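Local coordinates for putative tryptophan halogenase (Xanthomonas campestris pv. campestris, PDB 6Y1W) that catalyses flavin-dependent halogenation of an organic substrate, using reduced FAD, oxygen and halide, and forms a two-fold symmetric pair in the crystal, at the interface of chains A and B. Sequence-based numbering; all coordinates share one arbitrary frame. Chains: chain A/B, Putative tryptophan halogenase.

Contact 1: the interface of chains A and B. Residues chain A 431, 459-461; chain B 364-367.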
ATOM      1  N   ARG A 431     -10.983   4.472  14.698  1.00 18.06           N
ATOM      2  CA  ARG A 431     -10.342   3.743  13.608  1.00 18.73           C
ATOM      3  C   ARG A 431      -9.465   4.636  12.748  1.00 19.56           C
ATOM      4  O   ARG A 431      -9.751   5.825  12.555  1.00 17.94           O
ATOM      5  CB  ARG A 431     -11.402   3.050  12.747  1.00 17.91           C
ATOM      6  CG  ARG A 431     -12.162   2.029  13.607  1.00 26.80           C
ATOM      7  CD  ARG A 431     -12.965   1.025  12.761  1.00 27.04           C
ATOM      8  NE  ARG A 431     -14.368   0.981  13.177  1.00 37.75           N
ATOM      9  CZ  ARG A 431     -14.897   0.105  14.032  1.00 24.00           C
ATOM     10  NH1 ARG A 431     -16.189   0.188  14.310  1.00 25.47           N
ATOM     11  NH2 ARG A 431     -14.159  -0.868  14.586  1.00 28.56           N
ATOM     12  N   HIS A 459     -15.089   2.329  20.615  1.00 21.15           N
ATOM     13  CA  HIS A 459     -13.918   1.546  20.243  1.00 20.49           C
ATOM     14  C   HIS A 459     -14.367   0.191  19.716  1.00 21.75           C
ATOM     15  O   HIS A 459     -15.545  -0.181  19.802  1.00 21.30           O
ATOM     16  CB  HIS A 459     -12.979   1.360  21.435  1.00 21.89           C
ATOM     17  CG  HIS A 459     -13.613   0.638  22.580  1.00 16.51           C
ATOM     18  ND1 HIS A 459     -14.067   1.285  23.710  1.00 23.02           N
ATOM     19  CD2 HIS A 459     -13.862  -0.678  22.773  1.00 18.06           C
ATOM     20  CE1 HIS A 459     -14.581   0.398  24.542  1.00 20.95           C
ATOM     21  NE2 HIS A 459     -14.482  -0.795  23.994  1.00 20.15           N
ATOM     22  N   HIS A 460     -13.400  -0.563  19.189  1.00 17.42           N
ATOM     23  CA  HIS A 460     -13.711  -1.865  18.610  1.00 17.81           C
ATOM     24  C   HIS A 460     -14.270  -2.781  19.695  1.00 20.01           C
ATOM     25  O   HIS A 460     -13.669  -2.913  20.770  1.00 17.20           O
ATOM     26  CB  HIS A 460     -12.450  -2.471  17.986  1.00 18.14           C
ATOM     27  CG  HIS A 460     -12.714  -3.615  17.061  1.00 18.83           C
ATOM     28  ND1 HIS A 460     -13.315  -4.776  17.477  1.00 17.95           N
ATOM     29  CD2 HIS A 460     -12.427  -3.787  15.742  1.00 19.63           C
ATOM     30  CE1 HIS A 460     -13.396  -5.625  16.464  1.00 20.55           C
ATOM     31  NE2 HIS A 460     -12.864  -5.047  15.401  1.00 15.94           N
ATOM     32  N   PRO A 461     -15.416  -3.424  19.465  1.00 16.24           N
ATOM     33  CA  PRO A 461     -15.988  -4.303  20.503  1.00 20.40           C
ATOM     34  C   PRO A 461     -15.133  -5.517  20.875  1.00 22.24           C
ATOM     35  O   PRO A 461     -15.408  -6.148  21.902  1.00 21.20           O
ATOM     36  CB  PRO A 461     -17.346  -4.725  19.910  1.00 21.19           C
ATOM     37  CG  PRO A 461     -17.240  -4.472  18.458  1.00 20.54           C
ATOM     38  CD  PRO A 461     -16.267  -3.335  18.257  1.00 18.36           C
TER
ATOM     39  N   THR B 364     -13.626  -3.801  11.163  1.00 18.93           N
ATOM     40  CA  THR B 364     -14.420  -2.586  11.316  0.65 20.31           C
ATOM     41  C   THR B 364     -15.680  -2.876  12.124  1.00 18.12           C
ATOM     42  O   THR B 364     -16.709  -2.225  11.924  1.00 21.15           O
ATOM     43  CB  THR B 364     -14.830  -1.956   9.971  0.65 22.42           C
ATOM     44  OG1 THR B 364     -13.868  -2.227   8.934  0.65 23.94           O
ATOM     45  CG2 THR B 364     -15.031  -0.439  10.143  0.65 24.02           C
ATOM     46  N   PHE B 365     -15.628  -3.867  12.993  1.00 19.24           N
ATOM     47  CA  PHE B 365     -16.872  -4.375  13.546  1.00 17.35           C
ATOM     48  C   PHE B 365     -17.554  -3.330  14.420  1.00 21.72           C
ATOM     49  O   PHE B 365     -16.896  -2.645  15.198  1.00 19.40           O
ATOM     50  CB  PHE B 365     -16.686  -5.680  14.341  1.00 18.08           C
ATOM     51  CG  PHE B 365     -17.970  -6.470  14.407  1.00 19.53           C
ATOM     52  CD1 PHE B 365     -18.380  -7.229  13.322  1.00 21.09           C
ATOM     53  CD2 PHE B 365     -18.818  -6.353  15.504  1.00 18.31           C
ATOM     54  CE1 PHE B 365     -19.617  -7.883  13.349  1.00 21.33           C
ATOM     55  CE2 PHE B 365     -20.066  -7.021  15.539  1.00 24.44           C
ATOM     56  CZ  PHE B 365     -20.447  -7.785  14.475  1.00 24.17           C
ATOM     57  N   PRO B 366     -18.865  -3.149  14.278  1.00 18.12           N
ATOM     58  CA  PRO B 366     -19.529  -2.039  14.968  1.00 19.04           C
ATOM     59  C   PRO B 366     -19.810  -2.385  16.423  1.00 18.98           C
ATOM     60  O   PRO B 366     -20.355  -3.450  16.726  1.00 19.15           O
ATOM     61  CB  PRO B 366     -20.837  -1.856  14.193  1.00 19.05           C
ATOM     62  CG  PRO B 366     -21.103  -3.257  13.603  1.00 17.67           C
ATOM     63  CD  PRO B 366     -19.722  -3.769  13.244  1.00 18.52           C
ATOM     64  N   GLN B 367     -19.433  -1.455  17.317  1.00 19.03           N
ATOM     65  CA  GLN B 367     -20.111  -1.328  18.605  1.00 22.88           C
ATOM     66  C   GLN B 367     -21.511  -0.796  18.359  1.00 20.69           C
ATOM     67  O   GLN B 367     -22.516  -1.384  18.777  1.00 23.85           O
ATOM     68  CB  GLN B 367     -19.314  -0.375  19.528  1.00 22.91           C
ATOM     69  CG  GLN B 367     -18.961  -0.945  20.901  1.00 26.24           C
ATOM     70  CD  GLN B 367     -18.006  -0.046  21.705  1.00 31.63           C
ATOM     71  OE1 GLN B 367     -17.877   1.165  21.448  1.00 31.25           O
ATOM     72  NE2 GLN B 367     -17.333  -0.641  22.669  1.00 29.97           N
TER

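Contact 2: the interface of chains A and B. Residues chain A 458-459, 461, 464; chain B 367-368.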
ATOM      1  N   HIS A 458     -16.518   5.608  20.397  1.00 16.83           N
ATOM      2  CA  HIS A 458     -16.621   4.169  20.517  1.00 18.62           C
ATOM      3  C   HIS A 458     -15.262   3.577  20.223  1.00 20.16           C
ATOM      4  O   HIS A 458     -14.365   4.264  19.742  1.00 20.06           O
ATOM      5  CB  HIS A 458     -17.663   3.609  19.534  1.00 20.76           C
ATOM      6  CG  HIS A 458     -19.038   4.126  19.791  1.00 18.10           C
ATOM      7  ND1 HIS A 458     -19.864   3.582  20.756  1.00 26.01           N
ATOM      8  CD2 HIS A 458     -19.709   5.178  19.262  1.00 24.18           C
ATOM      9  CE1 HIS A 458     -20.998   4.265  20.786  1.00 21.12           C
ATOM     10  NE2 HIS A 458     -20.933   5.230  19.887  1.00 25.18           N
ATOM     11  N   HIS A 459     -15.089   2.329  20.615  1.00 21.15           N
ATOM     12  CA  HIS A 459     -13.918   1.546  20.243  1.00 20.49           C
ATOM     13  C   HIS A 459     -14.367   0.191  19.716  1.00 21.75           C
ATOM     14  O   HIS A 459     -15.545  -0.181  19.802  1.00 21.30           O
ATOM     15  CB  HIS A 459     -12.979   1.360  21.435  1.00 21.89           C
ATOM     16  CG  HIS A 459     -13.613   0.638  22.580  1.00 16.51           C
ATOM     17  ND1 HIS A 459     -14.067   1.285  23.710  1.00 23.02           N
ATOM     18  CD2 HIS A 459     -13.862  -0.678  22.773  1.00 18.06           C
ATOM     19  CE1 HIS A 459     -14.581   0.398  24.542  1.00 20.95           C
ATOM     20  NE2 HIS A 459     -14.482  -0.795  23.994  1.00 20.15           N
ATOM     21  N   PRO A 461     -15.416  -3.424  19.465  1.00 16.24           N
ATOM     22  CA  PRO A 461     -15.988  -4.303  20.503  1.00 20.40           C
ATOM     23  C   PRO A 461     -15.133  -5.517  20.875  1.00 22.24           C
ATOM     24  O   PRO A 461     -15.408  -6.148  21.902  1.00 21.20           O
ATOM     25  CB  PRO A 461     -17.346  -4.725  19.910  1.00 21.19           C
ATOM     26  CG  PRO A 461     -17.240  -4.472  18.458  1.00 20.54           C
ATOM     27  CD  PRO A 461     -16.267  -3.335  18.257  1.00 18.36           C
ATOM     28  N   ASP A 464     -14.111  -5.366  24.310  1.00 21.37           N
ATOM     29  CA  ASP A 464     -15.067  -5.568  25.402  1.00 20.13           C
ATOM     30  C   ASP A 464     -15.049  -7.002  25.911  1.00 23.58           C
ATOM     31  O   ASP A 464     -15.697  -7.299  26.926  1.00 24.41           O
ATOM     32  CB  ASP A 464     -16.489  -5.191  24.964  1.00 21.55           C
ATOM     33  CG  ASP A 464     -16.649  -3.717  24.686  1.00 22.68           C
ATOM     34  OD1 ASP A 464     -16.148  -2.870  25.473  1.00 26.26           O
ATOM     35  OD2 ASP A 464     -17.294  -3.381  23.681  1.00 24.52           O
TER
ATOM     36  N   GLN B 367     -19.433  -1.455  17.317  1.00 19.03           N
ATOM     37  CA  GLN B 367     -20.111  -1.328  18.605  1.00 22.88           C
ATOM     38  C   GLN B 367     -21.511  -0.796  18.359  1.00 20.69           C
ATOM     39  O   GLN B 367     -22.516  -1.384  18.777  1.00 23.85           O
ATOM     40  CB  GLN B 367     -19.314  -0.375  19.528  1.00 22.91           C
ATOM     41  CG  GLN B 367     -18.961  -0.945  20.901  1.00 26.24           C
ATOM     42  CD  GLN B 367     -18.006  -0.046  21.705  1.00 31.63           C
ATOM     43  OE1 GLN B 367     -17.877   1.165  21.448  1.00 31.25           O
ATOM     44  NE2 GLN B 367     -17.333  -0.641  22.669  1.00 29.97           N
ATOM     45  N   VAL B 368     -21.583   0.323  17.652  1.00 22.23           N
ATOM     46  CA  VAL B 368     -22.806   0.834  17.065  0.84 20.27           C
ATOM     47  C   VAL B 368     -22.504   1.066  15.588  1.00 23.69           C
ATOM     48  O   VAL B 368     -21.346   1.215  15.189  1.00 26.13           O
ATOM     49  CB  VAL B 368     -23.289   2.129  17.737  0.84 25.82           C
ATOM     50  CG1 VAL B 368     -23.462   1.899  19.233  0.84 21.98           C
ATOM     51  CG2 VAL B 368     -22.300   3.245  17.473  0.84 30.08           C
TER

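Contact 1: the interface of chains A and B
Two loop segments of chain A, one at A:Arg431 beyond helix 417-429 and one at A:His459 and A:His460 that leads into the 3-10 helix 461-465, receive the B:Thr364 to B:Gln367 loop that joins helix 350-363 to helix 371-397 in chain B. The guanidinium of A:Arg431 lies with one face against the carbonyl carbon of B:Thr364, and its NH1 donates to the backbone O of B:Phe365 at 3.1 Å. This donor stands 61° out of the carbonyl plane. A:Arg431 NH2 adds a weak bond to B:Phe365 O at 3.3 Å. A bend at chi3 (-127°) turns the guanidinium over the chain B backbone, while A:Arg431 CD packs against the B:Thr364 methyl CG2 at 3.6 Å. In plane, A:Pro461 CG meets the edge of the B:Phe365 ring, 3.8 Å from B:Phe365 CD2, and the side chains of A:His460 and B:Phe365 cross at about a right angle. At the other end B:Gln367 OE1 accepts from A:His459 N at 3.1 Å and also lies 3.2 Å from A:His459 O, two acceptors brought close together. B:Gln367 NE2 sits over the face of the A:His459 ring, 3.1 Å from A:His459 NE2, with the two planes 66° apart. As A:His459 NE2 donates to A:Asp464, this is close packing and not a hydrogen bond. In the deposited assembly the patch joins this loop to the other chain and may help to hold the pair together.

Contact 2: the interface of chains A and B
B:Gln367, B:Val368 and A:His458 bury most of the surface here, with the glutamine side chain inserted between A:His458 and A:Asp464. Extended beyond CG (chi2 172°), B:Gln367 carries its amide into a polar slot where both ends are recognised. ND1 of A:His458 donates to B:Gln367 OE1 at 3.2 Å; the oxygen lies in the imidazole plane, although the nitrogen is somewhat tilted from the plane of the amide. The backbone N of A:His459 reaches that oxygen from the opposite face. At the other end B:Gln367 NE2 donates to the carboxylate OD2 of A:Asp464 at 2.9 Å. This bond is nearly straight, uses the syn lone pair of OD2, and joins groups whose planes are only 15° apart. This pattern of donors and acceptors supports the modelled orientation of the amide. Within chain A a further bond probably steadies the carboxylate: NE2 of A:His459 donates to OD1 of A:Asp464 at 3.0 Å, meeting it from above the carboxylate plane. B:Val368 covers one face of the A:His458 imidazole with its methyl CG2, 3.4 Å from the ring NE2, in a CH-pi contact. The ring thus uses its edge for the glutamine and its face for the valine. On chain A the site spans the loop after helix 442-451 and the 3-10 helix 461-465, before helix 468-486; on chain B it occupies the loop ahead of the long helix 371-397.

Contact 1 and contact 2 are overlapping parts of one region of the interface, their C-alpha centres about 4 Å apart, and they share A:His459, A:Pro461 and B:Gln367. The chain B loop runs continuously from one to the other, and B:Gln367 takes part in both, so the two sets of bonds probably reinforce each other. Two-fold symmetry repeats both with the chains exchanged. Their centres lie about 32 and 34 Å from A:Lys89, the predicted active-site residue, which suggests a role in assembly rather than in chemistry.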